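Local coordinates for protein probable dipeptidase (PDB 3B40) that is probably a metal-dependent dipeptidase of the membrane dipeptidase (M19) family, hydrolysing dipeptides, at residues A322-G325 against I326-E329; Q197-E200 against R201-L205; R245-D249 against H250-L254; V88-A91 against R92-Q95. The protein carries 11 engineered substitutions. All blocks are in the same frame, centred on the assembly; numbering follows the deposited sequence.

Along the chain the four local contacts come in the order interaction 4, interaction 2, interaction 3, interaction 1, each closed before the next opens. Interactions 4, 2 and 1 lie on helices 87-108, 193-205 and 313-328, and interaction 3 joins the loop after strand 230-235 to helix 249-257, all in one M19 domain of the TIM-barrel clan. None touches another: interactions 1 and 2, with centres about 40 Å apart, are on opposite sides of the chain's centre, as are interactions 3 and 4 at about 31 Å. The nearest centres are those of interactions 2 and 3, about 22 Å apart. Interaction 3 starts a helix, interaction 4 carries a calcium ion, and interactions 1 and 2 are helix packing at the periphery.

Interaction 1 of 4, residues A322-G325 against I326-E329; sequences ALYG and ILEE
L327 draws together two side chains of the preceding turn near the C-terminal end of helix 313-328, an alpha-helical i to i+3 and i to i+4 cluster. Its CD1 lies 3.7 Å from CD1 of Y324 and 3.9 Å from CD2 of L323, and in both pairs the side chains run alongside each other and point the same way. With CG trans to its own nitrogen (chi1 175°) and an unstaggered second torsion, L323 holds CD2 3.8 Å above the plane of the Y324 ring, over its centre. The leucine methyl therefore lies against both the aromatic face and L327.

The backbone beneath is regular: L327 N donates to L323 O over 3.0 Å. Y324 O has more to do. It accepts from E328 N and from a water, and that water also donates to E328 OE2 across a short 2.5 Å. E328, unstaggered at chi1 (-100°) and bent at chi2, folds back over this carbonyl, with its OE1 3.0 Å from Y324 O. Since both are acceptors, the approach would be unfavourable, and the water may compensate in part.

Further out, P303 meets both L323 and Y324, and L274 meets L327. On helix 276-288, L282 and L285 receive I326, while K281 forms a salt bridge with E329 OE1. These neighbours place the turn against a second helix near the surface. The I326 chain also leans back along its own helix, where its terminal CD1 rests 3.5 Å from A322 O.

Interaction 2 of 4, residues Q197-E200 against R201-L205; sequences QAVE and RLNDL
E200 leans along the helix surface over D204, one turn further on, and the two carboxylates come together at a slant, their planes 79° apart. OE1 of E200 is 3.4 Å from OD1 of D204, a pairing of like charges that would be costly alone. R227 forms salt bridges with both acids, NH1 to E200 OE1 and NH2 to D204 OD1, and its positive charge probably offsets the repulsion. The route taken by E200 explains the meeting: CG is trans to the backbone nitrogen, and a bend at chi2 (63°) then swings the carboxylate forward along the axis.

A water ties the other oxygen of E200 to N203, donating over 2.5 Å to E200 OE2 and over 2.8 Å to N203 OD1. That amide is fixed from outside as well, since OD1 accepts from R227 N and ND2 pairs with S226 OG. On the inner face, L202 folds over the preceding turn, with its CG 3.2 Å from A198 O. A198 O also accepts L202 N at 2.9 Å.

V199, L202 and N203 lie against I209, whereas A198 and L202 meet L150 of helix 148-155, and R201 bends away to a salt bridge with D151. A largely apolar buried side, with N203 at its polar margin, and a charged outer one mark an amphipathic helix, here the connecting helix of a beta-alpha-beta crossover between parallel strands 160-162 and 208-210.

Interaction 3 of 4, residues R245-D249 against H250-L254; sequences RNLSD and HEMQL
S248, the N-cap residue of helix 249-257, and E251 in its first turn form a capping box. The serine hydroxyl sits between its own backbone nitrogen and carbonyl carbon (chi1 64°), where OG accepts from E251 N over 3.1 Å. In return the glutamate, extended beyond CG, reaches back past the start of the helix, and its OE1 receives S248 N at 2.9 Å through the anti lone pair, with a nearly straight N-H...O angle of 174°. The two bonds close a ring, each residue covering a backbone N-H of the other. The glutamate's second oxygen, OE2, is held outside by T216 OG1.

L247 lies aslant to the two helix side chains that follow. Its CD2 packs on the E251 chain, 3.9 Å from CB, while its CB meets M252 CE at 4.0 Å. M252 bends at its last torsion, which brings that methyl to 3.2 Å from L247 O. I262 of strand 261-265 and L219 of helix 216-225 also touch the leucine, and M252 reaches helix 335-349 at Y344 and V349. D249 also slants across M252, with OD1 3.9 Å from M252 CE; that oxygen bonds to Y344 OH.

Beyond the cap the main chain takes up its repeating bonds, with M252 N donating to S248 O and Q253 N to D249 O at 2.9 Å. Donors at a helix N-terminus lack carbonyl partners from an earlier turn, and the serine and glutamate supply substitutes. The helix dipole and the bond from S248 N would probably stabilise E251 as a carboxylate.

Interaction 4 of 4, residues V88-A91 against R92-Q95; sequences VDEA and RHQQ. With CA (calcium ion), chain F.
D89 and H93, one helical turn apart, close on a calcium ion from the same side of helix 87-108. The aspartate sends CG trans to its backbone nitrogen (chi1 -172°) and grips the metal with both oxygens, OD1 and OD2 each 2.6 Å from calcium. In H93, CG is trans to the carbonyl carbon (chi1 -66°), which turns the ring back toward the preceding turn, where NE2 lies 2.6 Å from calcium. Carboxylate and imidazole planes stand 75° apart, and OD2 comes 3.2 Å from NE2 because both bind the same ion. D89 O lies 3.4 Å above one face of the ring, displaced toward its rim, and the same carbonyl accepts H93 N.

Beside the site, R92 stretches straight from CG to NE and lays one guanidinium face on V88, with NH2 3.7 Å from CG1; its NE makes a weak hydrogen bond to P142 O. The guanidinium edge turns toward D89 without reaching it, NH1 being 4.1 Å from OD1. Q94, extended on another side of the helix, bonds through OE1 to W70 N.

The i, i+4 spacing puts two ligands on one side of a helix, a common way for helices to bind metals, here as a calcium site with a bidentate carboxylate and an imidazole nitrogen.

Interaction 1 of 4, residues A322-G325 against I326-E329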
loop_
_atom_site.group_PDB
_atom_site.type_symbol
_atom_site.label_atom_id
_atom_site.label_comp_id
_atom_site.label_asym_id
_atom_site.label_seq_id
_atom_site.Cartn_x
_atom_site.Cartn_y
_atom_site.Cartn_z
ATOM N N ALA A 322 22.817 -3.575 7.247
ATOM C CA ALA A 322 23.112 -2.643 8.332
ATOM C C ALA A 322 22.168 -1.454 8.412
ATOM O O ALA A 322 21.829 -1.009 9.510
ATOM C CB ALA A 322 24.566 -2.144 8.249
ATOM N N LEU A 323 21.793 -0.901 7.259
ATOM C CA LEU A 323 20.871 0.238 7.214
ATOM C C LEU A 323 19.528 -0.192 7.828
ATOM O O LEU A 323 19.015 0.461 8.736
ATOM C CB LEU A 323 20.709 0.744 5.769
ATOM C CG LEU A 323 19.704 1.861 5.440
ATOM C CD1 LEU A 323 20.351 2.827 4.525
ATOM C CD2 LEU A 323 18.490 1.305 4.801
ATOM N N TYR A 324 18.996 -1.315 7.358
ATOM C CA TYR A 324 17.708 -1.784 7.821
ATOM C C TYR A 324 17.696 -2.177 9.303
ATOM O O TYR A 324 16.652 -2.088 9.960
ATOM C CB TYR A 324 17.172 -2.875 6.899
ATOM C CG TYR A 324 16.662 -2.306 5.578
ATOM C CD1 TYR A 324 15.652 -1.339 5.558
ATOM C CD2 TYR A 324 17.197 -2.724 4.357
ATOM C CE1 TYR A 324 15.170 -0.797 4.345
ATOM C CE2 TYR A 324 16.724 -2.194 3.129
ATOM C CZ TYR A 324 15.719 -1.230 3.138
ATOM O OH TYR A 324 15.258 -0.697 1.961
ATOM N N GLY A 325 18.843 -2.591 9.830
ATOM C CA GLY A 325 18.978 -2.895 11.263
ATOM C C GLY A 325 18.825 -1.646 12.108
ATOM O O GLY A 325 18.173 -1.665 13.157
ATOM N N ILE A 326 19.458 -0.566 11.650
ATOM C CA ILE A 326 19.400 0.748 12.286
ATOM C C ILE A 326 17.979 1.309 12.251
ATOM O O ILE A 326 17.511 1.909 13.237
ATOM C CB ILE A 326 20.417 1.747 11.599
ATOM C CG1 ILE A 326 21.868 1.405 12.007
ATOM C CG2 ILE A 326 20.086 3.182 11.940
ATOM C CD1 ILE A 326 22.971 1.898 11.082
ATOM N N LEU A 327 17.290 1.114 11.116
ATOM C CA LEU A 327 15.909 1.573 10.949
ATOM C C LEU A 327 14.984 0.835 11.904
ATOM O O LEU A 327 14.050 1.437 12.470
ATOM C CB LEU A 327 15.435 1.383 9.503
ATOM C CG LEU A 327 16.088 2.279 8.442
ATOM C CD1 LEU A 327 15.429 2.056 7.099
ATOM C CD2 LEU A 327 16.036 3.764 8.802
ATOM N N GLU A 328 15.258 -0.465 12.096
ATOM C CA GLU A 328 14.489 -1.300 13.014
ATOM C C GLU A 328 14.526 -0.767 14.450
ATOM O O GLU A 328 13.602 -1.020 15.215
ATOM C CB GLU A 328 14.930 -2.777 12.943
ATOM C CG GLU A 328 13.995 -3.662 12.089
ATOM C CD GLU A 328 14.658 -4.255 10.829
ATOM O OE1 GLU A 328 15.789 -4.798 10.951
ATOM O OE2 GLU A 328 14.031 -4.210 9.720
ATOM N N GLU A 329 15.549 0.019 14.790
ATOM C CA GLU A 329 15.711 0.566 16.147
ATOM C C GLU A 329 15.018 1.912 16.361
ATOM O O GLU A 329 14.929 2.396 17.503
ATOM C CB GLU A 329 17.193 0.742 16.505
ATOM C CG GLU A 329 18.046 -0.519 16.533
ATOM C CD GLU A 329 19.536 -0.197 16.789
ATOM O OE1 GLU A 329 19.865 0.196 17.938
ATOM O OE2 GLU A 329 20.377 -0.332 15.859
HETATM O O HOH W 1 13.986 -1.887 8.690
#

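Interaction 2 of 4, residues Q197-E200 against R201-L205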
loop_
_atom_site.group_PDB
_atom_site.type_symbol
_atom_site.label_atom_id
_atom_site.label_comp_id
_atom_site.label_asym_id
_atom_site.label_seq_id
_atom_site.Cartn_x
_atom_site.Cartn_y
_atom_site.Cartn_z
ATOM N N GLN A 197 -1.074 3.655 -22.647
ATOM C CA GLN A 197 -2.069 2.751 -23.175
ATOM C C GLN A 197 -2.691 1.906 -22.049
ATOM O O GLN A 197 -3.874 1.578 -22.111
ATOM C CB GLN A 197 -1.433 1.856 -24.254
ATOM C CG GLN A 197 -1.047 2.654 -25.512
ATOM C CD GLN A 197 -0.278 1.853 -26.544
ATOM O OE1 GLN A 197 -0.382 0.635 -26.605
ATOM N NE2 GLN A 197 0.446 2.553 -27.409
ATOM N N ALA A 198 -1.898 1.562 -21.028
ATOM C CA ALA A 198 -2.427 0.835 -19.851
ATOM C C ALA A 198 -3.524 1.637 -19.120
ATOM O O ALA A 198 -4.488 1.066 -18.636
ATOM C CB ALA A 198 -1.300 0.457 -18.894
ATOM N N VAL A 199 -3.387 2.952 -19.058
ATOM C CA VAL A 199 -4.391 3.775 -18.396
ATOM C C VAL A 199 -5.775 3.694 -19.096
ATOM O O VAL A 199 -6.818 3.537 -18.444
ATOM C CB VAL A 199 -3.965 5.254 -18.332
ATOM C CG1 VAL A 199 -5.141 6.124 -17.840
ATOM C CG2 VAL A 199 -2.699 5.435 -17.434
ATOM N N GLU A 200 -5.761 3.848 -20.416
ATOM C CA GLU A 200 -6.960 3.633 -21.231
ATOM C C GLU A 200 -7.530 2.209 -21.033
ATOM O O GLU A 200 -8.749 2.026 -20.848
ATOM C CB GLU A 200 -6.668 3.927 -22.719
ATOM C CG GLU A 200 -7.913 3.790 -23.666
ATOM C CD GLU A 200 -9.046 4.774 -23.385
ATOM O OE1 GLU A 200 -10.202 4.486 -23.778
ATOM O OE2 GLU A 200 -8.805 5.855 -22.810
ATOM N N ARG A 201 -6.664 1.194 -21.071
ATOM C CA ARG A 201 -7.121 -0.196 -20.915
ATOM C C ARG A 201 -7.765 -0.442 -19.563
ATOM O O ARG A 201 -8.796 -1.096 -19.492
ATOM C CB ARG A 201 -5.996 -1.212 -21.183
ATOM C CG ARG A 201 -6.414 -2.700 -21.133
ATOM C CD ARG A 201 -7.484 -3.076 -22.156
ATOM N NE ARG A 201 -7.096 -2.704 -23.506
ATOM C CZ ARG A 201 -6.277 -3.408 -24.278
ATOM N NH1 ARG A 201 -5.742 -4.558 -23.834
ATOM N NH2 ARG A 201 -5.982 -2.941 -25.500
ATOM N N LEU A 202 -7.180 0.121 -18.505
ATOM C CA LEU A 202 -7.732 -0.016 -17.139
ATOM C C LEU A 202 -9.083 0.690 -17.003
ATOM O O LEU A 202 -10.024 0.178 -16.349
ATOM C CB LEU A 202 -6.727 0.553 -16.111
ATOM C CG LEU A 202 -5.491 -0.364 -15.983
ATOM C CD1 LEU A 202 -4.359 0.283 -15.220
ATOM C CD2 LEU A 202 -5.820 -1.742 -15.380
ATOM N N ASN A 203 -9.174 1.883 -17.594
ATOM C CA ASN A 203 -10.457 2.596 -17.610
ATOM C C ASN A 203 -11.531 1.717 -18.268
ATOM O O ASN A 203 -12.646 1.580 -17.715
ATOM C CB ASN A 203 -10.360 3.922 -18.385
ATOM C CG ASN A 203 -9.738 5.071 -17.591
ATOM O OD1 ASN A 203 -9.495 6.124 -18.174
ATOM N ND2 ASN A 203 -9.461 4.884 -16.287
ATOM N N ASP A 204 -11.204 1.139 -19.441
ATOM C CA ASP A 204 -12.120 0.293 -20.218
ATOM C C ASP A 204 -12.542 -0.944 -19.437
ATOM O O ASP A 204 -13.694 -1.352 -19.488
ATOM C CB ASP A 204 -11.480 -0.197 -21.546
ATOM C CG ASP A 204 -11.306 0.914 -22.566
ATOM O OD1 ASP A 204 -11.944 1.969 -22.390
ATOM O OD2 ASP A 204 -10.481 0.765 -23.521
ATOM N N LEU A 205 -11.579 -1.572 -18.771
ATOM C CA LEU A 205 -11.831 -2.735 -17.947
ATOM C C LEU A 205 -12.601 -2.461 -16.645
ATOM O O LEU A 205 -13.072 -3.394 -16.012
ATOM C CB LEU A 205 -10.500 -3.429 -17.634
ATOM C CG LEU A 205 -9.875 -4.204 -18.783
ATOM C CD1 LEU A 205 -8.495 -4.678 -18.401
ATOM C CD2 LEU A 205 -10.769 -5.391 -19.222
HETATM O O HOH W 2 -10.128 6.695 -20.845
#

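Interaction 3 of 4, residues R245-D249 against H250-L254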
loop_
_atom_site.group_PDB
_atom_site.type_symbol
_atom_site.label_atom_id
_atom_site.label_comp_id
_atom_site.label_asym_id
_atom_site.label_seq_id
_atom_site.Cartn_x
_atom_site.Cartn_y
_atom_site.Cartn_z
ATOM N N ARG A 245 8.396 9.349 -1.716
ATOM C CA ARG A 245 7.341 8.332 -1.472
ATOM C C ARG A 245 5.999 8.906 -0.990
ATOM O O ARG A 245 4.935 8.351 -1.294
ATOM C CB ARG A 245 7.855 7.237 -0.512
ATOM C CG ARG A 245 6.873 6.017 -0.235
ATOM C CD ARG A 245 6.236 5.358 -1.475
ATOM N NE ARG A 245 5.374 4.207 -1.054
ATOM C CZ ARG A 245 4.062 4.263 -0.849
ATOM N NH1 ARG A 245 3.372 5.382 -1.087
ATOM N NH2 ARG A 245 3.420 3.175 -0.430
ATOM N N ASN A 246 6.037 10.054 -0.301
ATOM C CA ASN A 246 4.830 10.752 0.171
ATOM C C ASN A 246 4.262 11.754 -0.869
ATOM O O ASN A 246 4.956 12.099 -1.837
ATOM C CB ASN A 246 5.143 11.443 1.519
ATOM C CG ASN A 246 5.159 10.460 2.696
ATOM O OD1 ASN A 246 4.857 9.279 2.525
ATOM N ND2 ASN A 246 5.409 10.966 3.917
ATOM N N LEU A 247 3.019 12.215 -0.660
ATOM C CA LEU A 247 2.273 13.053 -1.604
ATOM C C LEU A 247 2.401 14.584 -1.324
ATOM O O LEU A 247 2.289 15.038 -0.178
ATOM C CB LEU A 247 0.791 12.660 -1.555
ATOM C CG LEU A 247 0.379 11.263 -2.071
ATOM C CD1 LEU A 247 -1.087 10.997 -1.835
ATOM C CD2 LEU A 247 0.689 11.138 -3.562
ATOM N N SER A 248 2.631 15.363 -2.365
ATOM C CA SER A 248 2.583 16.817 -2.268
ATOM C C SER A 248 1.106 17.149 -2.224
ATOM O O SER A 248 0.281 16.320 -2.611
ATOM C CB SER A 248 3.220 17.467 -3.484
ATOM O OG SER A 248 2.496 17.150 -4.669
ATOM N N ASP A 249 0.773 18.355 -1.766
ATOM C CA ASP A 249 -0.634 18.855 -1.801
ATOM C C ASP A 249 -1.210 18.787 -3.203
ATOM O O ASP A 249 -2.344 18.351 -3.381
ATOM C CB ASP A 249 -0.717 20.299 -1.284
ATOM C CG ASP A 249 -0.440 20.415 0.201
ATOM O OD1 ASP A 249 -0.060 19.420 0.879
ATOM O OD2 ASP A 249 -0.648 21.531 0.711
ATOM N N HIS A 250 -0.407 19.163 -4.205
ATOM C CA HIS A 250 -0.867 19.138 -5.600
ATOM C C HIS A 250 -1.214 17.721 -6.120
ATOM O O HIS A 250 -2.186 17.540 -6.841
ATOM C CB HIS A 250 0.142 19.820 -6.525
ATOM C CG HIS A 250 -0.327 19.893 -7.952
ATOM N ND1 HIS A 250 0.142 19.043 -8.930
ATOM C CD2 HIS A 250 -1.250 20.687 -8.549
ATOM C CE1 HIS A 250 -0.470 19.309 -10.069
ATOM N NE2 HIS A 250 -1.316 20.304 -9.866
ATOM N N GLU A 251 -0.410 16.720 -5.751
ATOM C CA GLU A 251 -0.708 15.328 -6.117
ATOM C C GLU A 251 -2.053 14.873 -5.521
ATOM O O GLU A 251 -2.881 14.246 -6.207
ATOM C CB GLU A 251 0.427 14.396 -5.662
ATOM C CG GLU A 251 1.678 14.533 -6.521
ATOM C CD GLU A 251 2.871 13.746 -5.996
ATOM O OE1 GLU A 251 3.358 14.005 -4.858
ATOM O OE2 GLU A 251 3.351 12.882 -6.738
ATOM N N MET A 252 -2.266 15.215 -4.257
ATOM C CA MET A 252 -3.544 15.014 -3.551
ATOM C C MET A 252 -4.714 15.689 -4.271
ATOM O O MET A 252 -5.785 15.095 -4.432
ATOM C CB MET A 252 -3.457 15.537 -2.093
ATOM C CG MET A 252 -2.562 14.757 -1.089
ATOM S SD MET A 252 -2.470 15.488 0.630
ATOM C CE MET A 252 -0.715 15.579 0.654
ATOM N N GLN A 253 -4.519 16.924 -4.732
ATOM C CA GLN A 253 -5.596 17.623 -5.450
ATOM C C GLN A 253 -5.976 16.882 -6.736
ATOM O O GLN A 253 -7.144 16.787 -7.073
ATOM C CB GLN A 253 -5.195 19.058 -5.787
ATOM C CG GLN A 253 -5.296 20.047 -4.596
ATOM C CD GLN A 253 -6.687 20.049 -3.956
ATOM O OE1 GLN A 253 -7.681 20.431 -4.603
ATOM N NE2 GLN A 253 -6.762 19.614 -2.686
ATOM N N LEU A 254 -4.978 16.395 -7.460
ATOM C CA LEU A 254 -5.215 15.595 -8.653
ATOM C C LEU A 254 -6.071 14.351 -8.397
ATOM O O LEU A 254 -6.931 13.989 -9.226
ATOM C CB LEU A 254 -3.894 15.205 -9.314
ATOM C CG LEU A 254 -3.143 16.353 -10.006
ATOM C CD1 LEU A 254 -1.837 15.830 -10.625
ATOM C CD2 LEU A 254 -4.003 17.073 -11.072
HETATM O O HOH W 3 5.861 13.595 -4.139
#

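Interaction 4 of 4, residues V88-A91 against R92-Q95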
loop_
_atom_site.group_PDB
_atom_site.type_symbol
_atom_site.label_atom_id
_atom_site.label_comp_id
_atom_site.label_asym_id
_atom_site.label_seq_id
_atom_site.Cartn_x
_atom_site.Cartn_y
_atom_site.Cartn_z
ATOM N N VAL A 88 12.018 -11.665 -14.301
ATOM C CA VAL A 88 10.632 -11.350 -14.675
ATOM C C VAL A 88 9.741 -12.575 -14.507
ATOM O O VAL A 88 8.629 -12.467 -13.988
ATOM C CB VAL A 88 10.495 -10.773 -16.116
ATOM C CG1 VAL A 88 9.053 -10.314 -16.380
ATOM C CG2 VAL A 88 11.458 -9.598 -16.326
ATOM N N ASP A 89 10.225 -13.739 -14.934
ATOM C CA ASP A 89 9.432 -14.956 -14.818
ATOM C C ASP A 89 9.256 -15.364 -13.357
ATOM O O ASP A 89 8.209 -15.876 -12.968
ATOM C CB ASP A 89 10.030 -16.106 -15.624
ATOM C CG ASP A 89 9.103 -17.306 -15.673
ATOM O OD1 ASP A 89 7.982 -17.183 -16.252
ATOM O OD2 ASP A 89 9.482 -18.363 -15.107
ATOM N N GLU A 90 10.279 -15.129 -12.550
ATOM C CA GLU A 90 10.174 -15.384 -11.110
ATOM C C GLU A 90 9.098 -14.514 -10.466
ATOM O O GLU A 90 8.306 -14.989 -9.657
ATOM C CB GLU A 90 11.504 -15.132 -10.412
ATOM C CG GLU A 90 11.551 -15.742 -9.016
ATOM C CD GLU A 90 11.478 -17.271 -9.057
ATOM O OE1 GLU A 90 12.124 -17.863 -9.954
ATOM O OE2 GLU A 90 10.764 -17.872 -8.214
ATOM N N ALA A 91 9.088 -13.233 -10.835
ATOM C CA ALA A 91 8.103 -12.280 -10.356
ATOM C C ALA A 91 6.694 -12.749 -10.741
ATOM O O ALA A 91 5.759 -12.590 -9.961
ATOM C CB ALA A 91 8.410 -10.865 -10.895
ATOM N N ARG A 92 6.565 -13.379 -11.913
ATOM C CA ARG A 92 5.291 -13.996 -12.358
ATOM C C ARG A 92 4.873 -15.196 -11.502
ATOM O O ARG A 92 3.694 -15.382 -11.196
ATOM C CB ARG A 92 5.371 -14.427 -13.811
ATOM C CG ARG A 92 5.428 -13.287 -14.807
ATOM C CD ARG A 92 5.187 -13.797 -16.249
ATOM N NE ARG A 92 5.412 -12.695 -17.179
ATOM C CZ ARG A 92 6.413 -12.629 -18.056
ATOM N NH1 ARG A 92 7.271 -13.649 -18.187
ATOM N NH2 ARG A 92 6.521 -11.556 -18.827
ATOM N N HIS A 93 5.846 -16.009 -11.114
ATOM C CA HIS A 93 5.608 -17.073 -10.137
ATOM C C HIS A 93 5.121 -16.548 -8.776
ATOM O O HIS A 93 4.249 -17.144 -8.181
ATOM C CB HIS A 93 6.868 -17.908 -9.958
ATOM C CG HIS A 93 7.254 -18.682 -11.180
ATOM N ND1 HIS A 93 8.496 -19.266 -11.331
ATOM C CD2 HIS A 93 6.568 -18.956 -12.317
ATOM C CE1 HIS A 93 8.554 -19.871 -12.503
ATOM N NE2 HIS A 93 7.398 -19.696 -13.122
ATOM N N GLN A 94 5.676 -15.433 -8.314
ATOM C CA GLN A 94 5.230 -14.761 -7.079
ATOM C C GLN A 94 3.742 -14.341 -7.204
ATOM O O GLN A 94 2.966 -14.514 -6.255
ATOM C CB GLN A 94 6.105 -13.540 -6.753
ATOM C CG GLN A 94 7.599 -13.829 -6.490
ATOM C CD GLN A 94 8.535 -12.616 -6.701
ATOM O OE1 GLN A 94 8.152 -11.454 -6.510
ATOM N NE2 GLN A 94 9.783 -12.900 -7.096
ATOM N N GLN A 95 3.345 -13.828 -8.380
ATOM C CA GLN A 95 1.941 -13.434 -8.631
ATOM C C GLN A 95 1.039 -14.655 -8.625
ATOM O O GLN A 95 -0.040 -14.632 -8.033
ATOM C CB GLN A 95 1.754 -12.745 -9.980
ATOM C CG GLN A 95 2.476 -11.427 -10.211
ATOM C CD GLN A 95 2.111 -10.865 -11.573
ATOM O OE1 GLN A 95 2.319 -11.522 -12.609
ATOM N NE2 GLN A 95 1.568 -9.654 -11.590
HETATM CA CA CA F . 7.288 -19.655 -15.750
#